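Local structure of methyltransferase (Pectobacterium atrosepticum SCRI1043, 2P7I) at residues 22-26 / 206-210; 145-149 / 201-205; 113-119 / 171-177; 28-33 / 198-202; 32-36 / 223-227. The protein is probably an S-adenosylmethionine-dependent methyltransferase whose methyl-accepting substrate is not established. One frame throughout, in Å; residues are numbered along the deposited sequence.

Contact 1 of 5, residues 22-26 / 206-210; sequences YNFDF and NFQWD
The phenyl ring of Phe24 lies flat on the five-membered ring of Trp209, the two centroids 3.8 Å apart and the planes 14° from parallel. CE1 of Phe24 sits over the middle of the indole, and the closest pair is Phe24 CD1 with Trp209 CG at 3.4 Å. At the indole edge, in its plane, lies Asn206 CA. Off this stack, the CD2 side of the phenyl ring is met obliquely by OD1 of Asn206, an oxygen that also accepts a hydrogen bond from Lys202 NZ. Phe24 reaches the indole because its CG is anti to the backbone N (chi1 180°). That N is itself held: it donates to Asp210 OD1 at 3.1 Å, so the carboxylate grips the start of the helix at the residue whose ring is stacked. Asn23, at the N-cap, adds a weak bond from Phe26 N to its OD1 (3.3 Å). Nearby, Asn206 ND2 makes a weak but fairly straight bond of 3.2 Å to Asp25 OD1. The contact joins the first turn of helix 24-37 to the short helix 206-212. Phe200, from the end of strand 192-201, presents an edge-to-face partner to both stacked rings.

Contact 2 of 5, residues 145-149 / 201-205; sequences NAVSR and FKALA
Ser148 and Val147, in the first turn of helix 147-154, rest on the loop that follows strand 192-201, in a buried contact held by one backbone bond and close apolar packing. The bond runs from Ser148 N to Lys202 O (2.9 Å, N-H...O angle 149°), giving an amide of the first helical turn an acceptor from far along the chain. Val147 straddles the same carbonyl: its CB is 3.3 Å from Lys202 O, CG2 touches Phe201 CE1 at 3.9 Å, and CG1 lies against CA and CB of Ala203. Ser148 presses its CB to Leu204 O at 3.3 Å. With chi1 at 57° its OG stands between the backbone N and the carbonyl carbon, which lays the hydroxyl alongside the aliphatic chain of Lys202, 3.4 Å from CD. That lysine is fully extended and carries NZ past the serine toward Asn206. Farther along the loop, Ala205 N is bonded by Gln208 OE1, at the start of helix 206-212. A second subunit packs against the same surface: Val147 meets its Phe201, Phe201 its Val147 and Ala203 its Ala203, so helix 147-154 and the end of strand 192-201 sit together at a subunit interface.

Contact 3 of 5, residues 113-119 / 171-177; sequences LEHIDDP and HGHRCTY
Glu114 O receives the amide of Arg174 in a short, nearly linear bond (2.6 Å, 171°), with the donor almost on the line of the carbonyl. CA of His173 also approaches this oxygen in a C-H...O contact. CG of Glu114 rests over the centre of the His173 imidazole, 4.0 Å from its centroid. His173 in turn points its edge at the face of His115, the planes 81° apart. At its own edge the His115 ring meets the backbone of the other segment: NE2 makes a weak 3.3 Å bond to His171 O. A water joins Glu114 OE2 to His173 NE2, and another bridges His115 O and Gly172 O. His115, His171 and His173 form an aromatic cluster beyond strand 104-110, the fourth strand of a Rossmann-like methyltransferase sheet. A Tris molecule, probably from the crystallisation liquor, lies about 6 Å from the side chain of His115 and may mark a pocket. Gly172, with positive phi, closes helix 166-171 in a Schellman motif and turns the chain into the cluster. At the other end, Tyr177 OH lies 3.2 Å from Pro119 CB and 3.3 Å from Leu113 CD2, and bonds to Asp185 of helix 179-188. Farther out, Asp117 OD1 and Arg174 NE make a long salt bridge of 3.8 Å, while Arg174 NH1 turns back to His173 O and Phe169 O.

Contact 4 of 5, residues 28-33 / 198-202; sequences VMHPFM and GIFFK
Phe200 is the densely packed centre of this apolar contact, gripped by three side chains of the helix. Met29, a selenomethionine, sets SE 3.6 Å from Phe200 CB and oblique to the ring, a Met-aromatic contact. Phe32 brings CD2 to 3.7 Å from Phe200 CD1, its ring inclined by 34° to the other, so the two are neither stacked nor edge to face. Val28 adds CG1 in an off-centre CH-pi contact, 3.8 Å from Phe200 CE1. The chain of Met29 is bent at both chi2 and chi3, which folds CE back to 3.6 Å from Ile199 O. Ile199 forms a second, aliphatic part of the packing: its CG2 fits between Phe32 CB and Met29 CE, 3.9 Å from each, and its CD1 meets CG of Met33 at 4.0 Å. The loose side is at the partly exposed residue that follows, Lys202, which hardly touches the helix. The axes of segments 28-33 and 198-201 approach to 8.4 Å, their directions 136° apart. Helix 24-37 thereby covers strand 192-201, an outermost strand of the sheet within this chain, in the helix-on-sheet layering of the Rossmann-like methyltransferase fold, whose strand order here is 3-2-1-4-5-7-6.

Contact 5 of 5, residues 32-36 / 223-227; sequences FMVRA and LDGCY
Tyr227 lies across helix 32-36, meeting Phe32 at its base, Arg35 along one side and Ala36 at its end. CB starts over the face of the Phe32 ring, 3.8 Å from the centroid in a CH-pi contact. Tyr227 CG lies 3.5 Å from Phe32 CD1, and Tyr227 CD1 runs beside the same atom. The two rings are nearly parallel, 8° apart, but slid so far that they hardly overlap. On the other side of the tyrosine ring, CD2 stands 3.6 Å from Arg35 CZ, over the centre of one guanidinium face, and CE2 lies equally near Arg35 NE. CE1 faces Phe32 O and CZ faces Arg35 CB; OH ends 3.4 Å from Ala36 CA, whose amide is spent on Phe32 O. The torsion that sends the ring along this path is chi1 of 173°, which puts CG anti to the tyrosine N. Asp224 works from the adjoining turn: OD1 approaches the edge of the Phe32 ring, 3.4 Å from CE1, and pairs with Arg35 NH1 in a salt bridge of 3.1 Å. Arg35 is modelled in two conformers, and the bridge, described for one, may not be permanent. The helix segments cross at -42° with axes 11.8 Å apart, a gap filled by these rings. Asp224 OD2 is also paired with Lys220, which, with Arg35 in this conformer, probably keeps the carboxylate ionised beside an otherwise aromatic contact.

In the fold
Contacts 1, 4 and 5 all use helix 24-37, from its first turn (contact 1) through its middle (contact 4) toward its end (contact 5), and Phe32 serves the last two. Contact 4 is fully buried and apolar; contacts 1 and 5 also hold aromatic rings but reach the surface, where carboxylates and amide or guanidinium groups take over. Contact 2 is likewise buried, yet is held by a backbone bond. Contacts 1, 2, 4 and 5 reach the second subunit, contact 2 most. Contact 2 continues the strand end of contact 4, whose Phe201 N is 2.9 Å from Cys226 O of contact 5. Contact 3, opposite contacts 4 and 5 about the chain's centre, is a water-bridged meeting of loops.

Contact 1 of 5, residues 22-26 / 206-210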
# COMPACT_ATOMS: atom_id res chain seq x y z
N TYR B 22 0.75 -4.94 -31.38
CA TYR B 22 1.06 -4.40 -30.01
C TYR B 22 1.72 -5.41 -29.08
O TYR B 22 1.21 -6.51 -28.87
CB TYR B 22 -0.20 -3.85 -29.32
CG TYR B 22 -0.64 -2.53 -29.90
CD1 TYR B 22 0.18 -1.41 -29.83
CD2 TYR B 22 -1.87 -2.41 -30.54
CE1 TYR B 22 -0.20 -0.20 -30.38
CE2 TYR B 22 -2.27 -1.20 -31.09
CZ TYR B 22 -1.44 -0.10 -31.01
OH TYR B 22 -1.84 1.11 -31.55
N ASN B 23 2.88 -5.02 -28.56
CA ASN B 23 3.57 -5.75 -27.51
C ASN B 23 3.69 -4.79 -26.33
O ASN B 23 4.22 -3.69 -26.47
CB ASN B 23 4.96 -6.21 -27.99
CG ASN B 23 5.86 -6.68 -26.83
OD1 ASN B 23 7.07 -6.43 -26.84
ND2 ASN B 23 5.27 -7.34 -25.84
N PHE B 24 3.16 -5.21 -25.19
CA PHE B 24 3.09 -4.37 -24.01
C PHE B 24 4.49 -3.87 -23.62
O PHE B 24 4.66 -2.69 -23.32
CB PHE B 24 2.45 -5.17 -22.87
CG PHE B 24 2.34 -4.41 -21.59
CD1 PHE B 24 1.39 -3.42 -21.45
CD2 PHE B 24 3.16 -4.70 -20.52
CE1 PHE B 24 1.28 -2.71 -20.24
CE2 PHE B 24 3.05 -3.99 -19.30
CZ PHE B 24 2.14 -3.00 -19.18
N ASP B 25 5.47 -4.76 -23.64
CA ASP B 25 6.84 -4.39 -23.22
C ASP B 25 7.48 -3.31 -24.10
O ASP B 25 8.07 -2.34 -23.61
CB ASP B 25 7.73 -5.61 -23.17
CG ASP B 25 7.18 -6.69 -22.27
OD1 ASP B 25 6.91 -6.41 -21.06
OD2 ASP B 25 7.02 -7.82 -22.78
N PHE B 26 7.31 -3.48 -25.39
CA PHE B 26 7.94 -2.59 -26.36
C PHE B 26 7.11 -1.32 -26.58
O PHE B 26 7.67 -0.23 -26.68
CB PHE B 26 8.17 -3.32 -27.69
CG PHE B 26 9.36 -4.27 -27.68
CD1 PHE B 26 9.74 -4.94 -26.52
CD2 PHE B 26 10.06 -4.50 -28.83
CE1 PHE B 26 10.82 -5.81 -26.52
CE2 PHE B 26 11.13 -5.37 -28.84
CZ PHE B 26 11.51 -6.02 -27.67
N ASN B 206 0.60 -9.58 -19.39
CA ASN B 206 0.95 -9.26 -20.78
C ASN B 206 0.02 -9.89 -21.80
O ASN B 206 -0.44 -9.22 -22.72
CB ASN B 206 2.37 -9.70 -21.08
CG ASN B 206 3.39 -8.73 -20.54
OD1 ASN B 206 3.26 -8.23 -19.43
ND2 ASN B 206 4.41 -8.46 -21.32
N PHE B 207 -0.26 -11.17 -21.64
CA PHE B 207 -1.13 -11.84 -22.60
C PHE B 207 -2.47 -11.13 -22.69
O PHE B 207 -3.04 -11.02 -23.77
CB PHE B 207 -1.25 -13.34 -22.31
CG PHE B 207 -2.29 -13.72 -21.27
CD1 PHE B 207 -1.94 -13.81 -19.93
CD2 PHE B 207 -3.59 -14.04 -21.65
CE1 PHE B 207 -2.88 -14.18 -18.98
CE2 PHE B 207 -4.53 -14.41 -20.70
CZ PHE B 207 -4.17 -14.48 -19.36
N GLN B 208 -2.93 -10.58 -21.57
CA GLN B 208 -4.18 -9.83 -21.56
C GLN B 208 -4.02 -8.46 -22.20
O GLN B 208 -4.89 -8.02 -22.95
CB GLN B 208 -4.75 -9.75 -20.15
CG GLN B 208 -4.98 -11.12 -19.54
CD GLN B 208 -5.32 -11.09 -18.07
OE1 GLN B 208 -4.71 -10.35 -17.29
NE2 GLN B 208 -6.28 -11.91 -17.67
N TRP B 209 -2.91 -7.78 -21.91
CA TRP B 209 -2.63 -6.47 -22.51
C TRP B 209 -2.62 -6.57 -24.03
O TRP B 209 -3.21 -5.76 -24.71
CB TRP B 209 -1.28 -5.90 -22.04
CG TRP B 209 -1.29 -5.39 -20.66
CD1 TRP B 209 -0.67 -5.94 -19.59
CD2 TRP B 209 -1.95 -4.21 -20.17
NE1 TRP B 209 -0.90 -5.18 -18.47
CE2 TRP B 209 -1.69 -4.12 -18.80
CE3 TRP B 209 -2.73 -3.22 -20.78
CZ2 TRP B 209 -2.19 -3.09 -17.99
CZ3 TRP B 209 -3.23 -2.21 -20.00
CH2 TRP B 209 -2.96 -2.14 -18.62
N ASP B 210 -1.95 -7.58 -24.55
CA ASP B 210 -1.74 -7.69 -25.97
C ASP B 210 -3.07 -7.89 -26.69
O ASP B 210 -3.24 -7.39 -27.80
CB ASP B 210 -0.75 -8.80 -26.30
CG ASP B 210 0.64 -8.54 -25.71
OD1 ASP B 210 1.01 -7.36 -25.44
OD2 ASP B 210 1.38 -9.53 -25.51

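Contact 2 of 5, residues 145-149 / 201-205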
# COMPACT_ATOMS: atom_id res chain seq x y z
N ASN B 145 6.30 -8.14 -7.11
CA ASN B 145 5.11 -7.77 -6.41
C ASN B 145 4.13 -6.99 -7.28
O ASN B 145 3.20 -6.43 -6.77
CB ASN B 145 5.45 -6.97 -5.17
CG ASN B 145 6.30 -7.74 -4.22
OD1 ASN B 145 6.39 -8.96 -4.32
ND2 ASN B 145 6.93 -7.04 -3.28
N ALA B 146 4.34 -6.95 -8.59
CA ALA B 146 3.38 -6.33 -9.47
C ALA B 146 2.00 -6.93 -9.26
O ALA B 146 1.87 -8.14 -9.03
CB ALA B 146 3.80 -6.59 -10.93
N VAL B 147 0.97 -6.10 -9.37
CA VAL B 147 -0.39 -6.55 -9.13
C VAL B 147 -0.77 -7.74 -9.97
O VAL B 147 -1.24 -8.74 -9.42
CB VAL B 147 -1.43 -5.43 -9.27
CG1 VAL B 147 -2.89 -6.01 -9.25
CG2 VAL B 147 -1.27 -4.47 -8.16
N SER B 148 -0.54 -7.65 -11.26
CA SER B 148 -0.84 -8.75 -12.17
C SER B 148 -0.18 -10.05 -11.72
O SER B 148 -0.81 -11.12 -11.76
CB SER B 148 -0.41 -8.37 -13.58
OG SER B 148 0.97 -8.04 -13.59
N ARG B 149 1.07 -9.98 -11.31
CA ARG B 149 1.82 -11.15 -10.88
C ARG B 149 1.27 -11.71 -9.57
O ARG B 149 1.13 -12.93 -9.42
CB ARG B 149 3.29 -10.84 -10.72
CG ARG B 149 4.12 -12.11 -10.67
CD ARG B 149 5.58 -11.81 -10.54
NE ARG B 149 6.36 -13.03 -10.38
CZ ARG B 149 6.77 -13.78 -11.40
NH1 ARG B 149 6.49 -13.43 -12.63
NH2 ARG B 149 7.50 -14.84 -11.17
N PHE B 201 1.55 1.05 -13.05
CA PHE B 201 0.62 0.24 -12.26
C PHE B 201 -0.02 -0.84 -13.12
O PHE B 201 -0.83 -0.53 -13.96
CB PHE B 201 -0.41 1.15 -11.61
CG PHE B 201 -1.08 0.54 -10.39
CD1 PHE B 201 -2.00 -0.49 -10.54
CD2 PHE B 201 -0.79 1.01 -9.12
CE1 PHE B 201 -2.62 -1.03 -9.44
CE2 PHE B 201 -1.40 0.47 -8.02
CZ PHE B 201 -2.32 -0.54 -8.17
N LYS B 202 0.34 -2.10 -12.89
CA LYS B 202 0.05 -3.19 -13.86
C LYS B 202 -0.88 -4.22 -13.23
O LYS B 202 -0.45 -4.98 -12.36
CB LYS B 202 1.36 -3.89 -14.29
CG LYS B 202 1.22 -4.89 -15.44
CD LYS B 202 2.49 -5.71 -15.59
CE LYS B 202 2.34 -6.77 -16.64
NZ LYS B 202 3.58 -7.62 -16.71
N ALA B 203 -2.14 -4.21 -13.63
CA ALA B 203 -3.15 -5.10 -13.03
C ALA B 203 -3.54 -6.28 -13.93
O ALA B 203 -4.23 -7.19 -13.49
CB ALA B 203 -4.38 -4.31 -12.64
N LEU B 204 -3.07 -6.26 -15.17
CA LEU B 204 -3.34 -7.30 -16.15
C LEU B 204 -2.03 -7.89 -16.59
O LEU B 204 -1.01 -7.22 -16.58
CB LEU B 204 -4.01 -6.69 -17.36
CG LEU B 204 -5.42 -6.12 -17.20
CD1 LEU B 204 -5.74 -5.19 -18.35
CD2 LEU B 204 -6.44 -7.24 -17.11
N ALA B 205 -2.06 -9.15 -17.03
CA ALA B 205 -0.88 -9.82 -17.51
C ALA B 205 -0.63 -9.45 -18.96
O ALA B 205 -1.55 -9.04 -19.67
CB ALA B 205 -1.03 -11.30 -17.37

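Contact 3 of 5, residues 113-119 / 171-177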
# COMPACT_ATOMS: atom_id res chain seq x y z
N LEU B 113 19.46 -7.46 -15.31
CA LEU B 113 20.08 -8.01 -14.06
C LEU B 113 19.53 -9.38 -13.63
O LEU B 113 20.26 -10.24 -13.10
CB LEU B 113 20.01 -7.01 -12.90
CG LEU B 113 20.86 -7.39 -11.70
CD1 LEU B 113 22.36 -7.28 -12.02
CD2 LEU B 113 20.42 -6.55 -10.46
N GLU B 114 18.25 -9.63 -13.96
CA GLU B 114 17.54 -10.87 -13.61
C GLU B 114 18.01 -12.07 -14.41
O GLU B 114 17.73 -13.21 -14.07
CB GLU B 114 16.01 -10.64 -13.73
CG GLU B 114 15.45 -10.35 -15.11
CD GLU B 114 15.53 -8.88 -15.55
OE1 GLU B 114 16.26 -8.05 -14.92
OE2 GLU B 114 14.80 -8.57 -16.52
N HIS B 115 18.74 -11.78 -15.49
CA HIS B 115 19.34 -12.80 -16.33
C HIS B 115 20.77 -13.17 -15.92
O HIS B 115 21.35 -14.08 -16.50
CB HIS B 115 19.41 -12.29 -17.76
CG HIS B 115 18.10 -12.26 -18.48
ND1 HIS B 115 17.24 -11.18 -18.44
CD2 HIS B 115 17.54 -13.14 -19.34
CE1 HIS B 115 16.19 -11.42 -19.20
NE2 HIS B 115 16.35 -12.61 -19.76
N ILE B 116 21.33 -12.49 -14.93
CA ILE B 116 22.75 -12.66 -14.58
C ILE B 116 22.95 -13.63 -13.42
O ILE B 116 22.34 -13.47 -12.35
CB ILE B 116 23.35 -11.26 -14.22
CG1 ILE B 116 23.16 -10.30 -15.39
CG2 ILE B 116 24.88 -11.33 -13.86
CD1 ILE B 116 23.90 -10.76 -16.61
N ASP B 117 23.84 -14.60 -13.59
CA ASP B 117 24.15 -15.54 -12.50
C ASP B 117 24.74 -14.89 -11.26
O ASP B 117 24.39 -15.28 -10.15
CB ASP B 117 25.07 -16.64 -12.99
CG ASP B 117 24.42 -17.54 -14.03
OD1 ASP B 117 23.19 -17.77 -13.99
OD2 ASP B 117 25.18 -18.04 -14.88
N ASP B 118 25.64 -13.91 -11.43
CA ASP B 118 26.25 -13.16 -10.32
C ASP B 118 25.94 -11.67 -10.46
O ASP B 118 26.76 -10.89 -10.92
CB ASP B 118 27.75 -13.41 -10.31
CG ASP B 118 28.44 -12.93 -9.05
OD1 ASP B 118 27.83 -12.18 -8.25
OD2 ASP B 118 29.61 -13.30 -8.86
N PRO B 119 24.74 -11.26 -10.05
CA PRO B 119 24.31 -9.88 -10.24
C PRO B 119 25.12 -8.85 -9.43
O PRO B 119 25.40 -7.77 -9.92
CB PRO B 119 22.86 -9.90 -9.78
CG PRO B 119 22.78 -11.09 -8.83
CD PRO B 119 23.71 -12.08 -9.40
N HIS B 171 13.58 -18.45 -20.47
CA HIS B 171 13.92 -17.20 -21.13
C HIS B 171 15.21 -16.59 -20.56
O HIS B 171 15.70 -15.59 -21.10
CB HIS B 171 12.73 -16.27 -20.96
CG HIS B 171 12.94 -14.89 -21.49
ND1 HIS B 171 12.87 -14.59 -22.83
CD2 HIS B 171 13.14 -13.71 -20.85
CE1 HIS B 171 13.05 -13.29 -23.00
NE2 HIS B 171 13.22 -12.73 -21.81
N GLY B 172 15.74 -17.17 -19.48
CA GLY B 172 17.03 -16.80 -18.90
C GLY B 172 16.97 -16.15 -17.53
O GLY B 172 18.00 -15.79 -16.98
N HIS B 173 15.79 -15.98 -16.97
CA HIS B 173 15.68 -15.40 -15.64
C HIS B 173 16.31 -16.28 -14.58
O HIS B 173 16.06 -17.47 -14.55
CB HIS B 173 14.21 -15.23 -15.30
CG HIS B 173 13.57 -14.11 -16.03
ND1 HIS B 173 12.43 -13.49 -15.59
CD2 HIS B 173 13.91 -13.49 -17.18
CE1 HIS B 173 12.09 -12.54 -16.44
NE2 HIS B 173 12.97 -12.53 -17.42
N ARG B 174 17.07 -15.69 -13.67
CA ARG B 174 17.64 -16.42 -12.54
C ARG B 174 17.09 -15.90 -11.21
O ARG B 174 17.40 -16.44 -10.15
CB ARG B 174 19.16 -16.35 -12.57
CG ARG B 174 19.79 -17.02 -13.82
CD ARG B 174 19.46 -18.50 -13.84
NE ARG B 174 19.84 -19.23 -15.07
CZ ARG B 174 19.03 -19.48 -16.11
NH1 ARG B 174 17.76 -19.08 -16.15
NH2 ARG B 174 19.52 -20.17 -17.14
N CYS B 175 16.26 -14.86 -11.27
CA CYS B 175 15.72 -14.18 -10.08
C CYS B 175 14.47 -13.44 -10.50
O CYS B 175 14.34 -13.05 -11.68
CB CYS B 175 16.78 -13.21 -9.56
SG CYS B 175 16.40 -12.26 -8.04
N THR B 176 13.62 -13.15 -9.54
CA THR B 176 12.52 -12.26 -9.77
C THR B 176 12.64 -11.29 -8.64
O THR B 176 12.28 -11.62 -7.49
CB THR B 176 11.19 -12.97 -9.71
OG1 THR B 176 11.19 -14.10 -10.62
CG2 THR B 176 10.03 -12.03 -10.18
N TYR B 177 13.21 -10.13 -8.95
CA TYR B 177 13.41 -9.09 -7.95
C TYR B 177 12.16 -8.43 -7.47
O TYR B 177 11.19 -8.28 -8.17
CB TYR B 177 14.30 -7.99 -8.52
CG TYR B 177 15.79 -8.37 -8.61
CD1 TYR B 177 16.57 -8.44 -7.47
CD2 TYR B 177 16.38 -8.68 -9.83
CE1 TYR B 177 17.92 -8.78 -7.54
CE2 TYR B 177 17.72 -9.02 -9.90
CZ TYR B 177 18.48 -9.04 -8.77
OH TYR B 177 19.81 -9.36 -8.82
O HOH W 1 19.94 -12.01 -10.92
O HOH W 2 13.51 -10.08 -18.29
O HOH W 3 20.45 -16.35 -17.88

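Contact 4 of 5, residues 28-33 / 198-202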
# COMPACT_ATOMS: atom_id res chain seq x y z
N VAL B 28 4.41 -0.14 -24.62
CA VAL B 28 3.92 0.57 -23.44
C VAL B 28 5.07 0.80 -22.46
O VAL B 28 5.35 1.94 -22.06
CB VAL B 28 2.73 -0.16 -22.77
CG1 VAL B 28 2.40 0.48 -21.43
CG2 VAL B 28 1.49 -0.15 -23.67
N MSE B 29 5.78 -0.26 -22.10
CA MSE B 29 6.77 -0.12 -21.05
C MSE B 29 8.02 0.66 -21.45
O MSE B 29 8.55 1.43 -20.63
CB MSE B 29 7.14 -1.49 -20.51
CG MSE B 29 6.05 -2.21 -19.72
SE MSE B 29 5.44 -1.20 -18.22
CE MSE B 29 7.12 -1.23 -17.31
N HIS B 30 8.54 0.45 -22.66
CA HIS B 30 9.74 1.18 -23.10
C HIS B 30 9.55 2.70 -23.04
O HIS B 30 10.37 3.40 -22.47
CB HIS B 30 10.21 0.74 -24.48
CG HIS B 30 10.91 -0.58 -24.50
ND1 HIS B 30 11.52 -1.07 -25.63
CD2 HIS B 30 11.11 -1.50 -23.53
CE1 HIS B 30 12.08 -2.24 -25.36
NE2 HIS B 30 11.84 -2.53 -24.10
N PRO B 31 8.48 3.23 -23.64
CA PRO B 31 8.28 4.68 -23.50
C PRO B 31 8.12 5.23 -22.07
O PRO B 31 8.65 6.30 -21.78
CB PRO B 31 7.04 4.96 -24.39
CG PRO B 31 6.43 3.65 -24.68
CD PRO B 31 7.50 2.61 -24.54
N PHE B 32 7.42 4.53 -21.20
CA PHE B 32 7.28 4.95 -19.81
C PHE B 32 8.60 4.85 -19.08
O PHE B 32 8.86 5.65 -18.20
CB PHE B 32 6.18 4.15 -19.10
CG PHE B 32 4.79 4.58 -19.48
CD1 PHE B 32 4.43 5.92 -19.46
CD2 PHE B 32 3.84 3.65 -19.83
CE1 PHE B 32 3.16 6.33 -19.80
CE2 PHE B 32 2.54 4.07 -20.18
CZ PHE B 32 2.22 5.42 -20.16
N MSE B 33 9.43 3.88 -19.44
CA MSE B 33 10.76 3.79 -18.83
C MSE B 33 11.58 5.05 -19.17
O MSE B 33 12.22 5.64 -18.29
CB MSE B 33 11.47 2.54 -19.33
CG MSE B 33 11.09 1.27 -18.60
SE MSE B 33 11.90 -0.25 -19.48
CE MSE B 33 11.07 -1.54 -18.44
N GLY B 198 8.71 3.05 -9.07
CA GLY B 198 8.13 1.99 -9.87
C GLY B 198 7.58 2.55 -11.17
O GLY B 198 7.27 3.71 -11.28
N ILE B 199 7.55 1.71 -12.19
CA ILE B 199 7.09 2.11 -13.50
C ILE B 199 5.88 1.27 -13.92
O ILE B 199 5.99 0.08 -14.21
CB ILE B 199 8.22 1.99 -14.53
CG1 ILE B 199 9.43 2.82 -14.08
CG2 ILE B 199 7.68 2.40 -15.99
CD1 ILE B 199 10.73 2.46 -14.82
N PHE B 200 4.72 1.95 -13.93
CA PHE B 200 3.45 1.45 -14.49
C PHE B 200 2.67 0.55 -13.55
O PHE B 200 3.04 -0.58 -13.32
CB PHE B 200 3.62 0.74 -15.84
CG PHE B 200 2.32 0.60 -16.63
CD1 PHE B 200 1.90 1.60 -17.46
CD2 PHE B 200 1.54 -0.54 -16.55
CE1 PHE B 200 0.70 1.47 -18.20
CE2 PHE B 200 0.34 -0.66 -17.26
CZ PHE B 200 -0.07 0.34 -18.07
N PHE B 201 1.55 1.05 -13.05
CA PHE B 201 0.62 0.24 -12.26
C PHE B 201 -0.02 -0.84 -13.12
O PHE B 201 -0.83 -0.53 -13.96
CB PHE B 201 -0.41 1.15 -11.61
CG PHE B 201 -1.08 0.54 -10.39
CD1 PHE B 201 -2.00 -0.49 -10.54
CD2 PHE B 201 -0.79 1.01 -9.12
CE1 PHE B 201 -2.62 -1.03 -9.44
CE2 PHE B 201 -1.40 0.47 -8.02
CZ PHE B 201 -2.32 -0.54 -8.17
N LYS B 202 0.34 -2.10 -12.89
CA LYS B 202 0.05 -3.19 -13.86
C LYS B 202 -0.88 -4.22 -13.23
O LYS B 202 -0.45 -4.98 -12.36
CB LYS B 202 1.36 -3.89 -14.29
CG LYS B 202 1.22 -4.89 -15.44
CD LYS B 202 2.49 -5.71 -15.59
CE LYS B 202 2.34 -6.77 -16.64
NZ LYS B 202 3.58 -7.62 -16.71

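Contact 5 of 5, residues 32-36 / 223-227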
# COMPACT_ATOMS: atom_id res chain seq x y z
N PHE B 32 7.42 4.53 -21.20
CA PHE B 32 7.28 4.95 -19.81
C PHE B 32 8.60 4.85 -19.08
O PHE B 32 8.86 5.65 -18.20
CB PHE B 32 6.18 4.15 -19.10
CG PHE B 32 4.79 4.58 -19.48
CD1 PHE B 32 4.43 5.92 -19.46
CD2 PHE B 32 3.84 3.65 -19.83
CE1 PHE B 32 3.16 6.33 -19.80
CE2 PHE B 32 2.54 4.07 -20.18
CZ PHE B 32 2.22 5.42 -20.16
N MSE B 33 9.43 3.88 -19.44
CA MSE B 33 10.76 3.79 -18.83
C MSE B 33 11.58 5.05 -19.17
O MSE B 33 12.22 5.64 -18.29
CB MSE B 33 11.47 2.54 -19.33
CG MSE B 33 11.09 1.27 -18.60
SE MSE B 33 11.90 -0.25 -19.48
CE MSE B 33 11.07 -1.54 -18.44
N VAL B 34 11.58 5.47 -20.44
CA VAL B 34 12.26 6.69 -20.85
C VAL B 34 11.66 7.90 -20.12
O VAL B 34 12.41 8.73 -19.63
CB VAL B 34 12.25 6.85 -22.40
CG1 VAL B 34 12.85 8.20 -22.80
CG2 VAL B 34 13.05 5.73 -23.02
N ARG B 35 10.34 8.00 -20.02
CA ARG B 35 9.70 9.04 -19.19
C ARG B 35 10.26 9.03 -17.75
O ARG B 35 10.60 10.07 -17.21
CB ARG B 35 8.16 8.92 -19.18
CG ARG B 35 7.39 9.96 -20.02
CD ARG B 35 5.81 9.81 -19.90
NE ARG B 35 5.13 10.62 -18.86
CZ ARG B 35 3.80 10.63 -18.65
NH1 ARG B 35 3.00 9.85 -19.37
NH2 ARG B 35 3.24 11.38 -17.69
N ALA B 36 10.29 7.86 -17.13
CA ALA B 36 10.73 7.69 -15.75
C ALA B 36 12.18 8.16 -15.56
O ALA B 36 12.54 8.72 -14.53
CB ALA B 36 10.59 6.23 -15.35
N LEU B 223 -3.60 4.60 -19.92
CA LEU B 223 -2.24 4.12 -19.69
C LEU B 223 -1.37 5.15 -18.94
O LEU B 223 -0.65 4.80 -18.01
CB LEU B 223 -1.59 3.72 -21.01
CG LEU B 223 -2.29 2.58 -21.74
CD1 LEU B 223 -1.66 2.43 -23.13
CD2 LEU B 223 -2.20 1.33 -20.94
N ASP B 224 -1.46 6.41 -19.33
CA ASP B 224 -0.74 7.49 -18.68
C ASP B 224 -1.14 7.53 -17.20
O ASP B 224 -0.30 7.68 -16.33
CB ASP B 224 -1.06 8.86 -19.32
CG ASP B 224 -0.33 9.10 -20.65
OD1 ASP B 224 0.72 8.46 -20.89
OD2 ASP B 224 -0.83 9.94 -21.43
N GLY B 225 -2.42 7.33 -16.94
CA GLY B 225 -2.90 7.26 -15.55
C GLY B 225 -2.25 6.15 -14.73
O GLY B 225 -1.99 6.30 -13.52
N CYS B 226 -2.01 5.01 -15.37
CA CYS B 226 -1.36 3.89 -14.72
C CYS B 226 0.07 4.24 -14.42
O CYS B 226 0.60 3.79 -13.42
CB CYS B 226 -1.39 2.66 -15.61
SG CYS B 226 -3.06 1.92 -15.83
N TYR B 227 0.73 4.92 -15.34
CA TYR B 227 2.07 5.44 -15.06
C TYR B 227 2.09 6.41 -13.87
O TYR B 227 2.95 6.35 -12.95
CB TYR B 227 2.63 6.10 -16.33
CG TYR B 227 3.94 6.82 -16.09
CD1 TYR B 227 5.13 6.11 -15.96
CD2 TYR B 227 3.97 8.19 -15.97
CE1 TYR B 227 6.35 6.76 -15.75
CE2 TYR B 227 5.20 8.86 -15.73
CZ TYR B 227 6.37 8.14 -15.61
OH TYR B 227 7.57 8.79 -15.37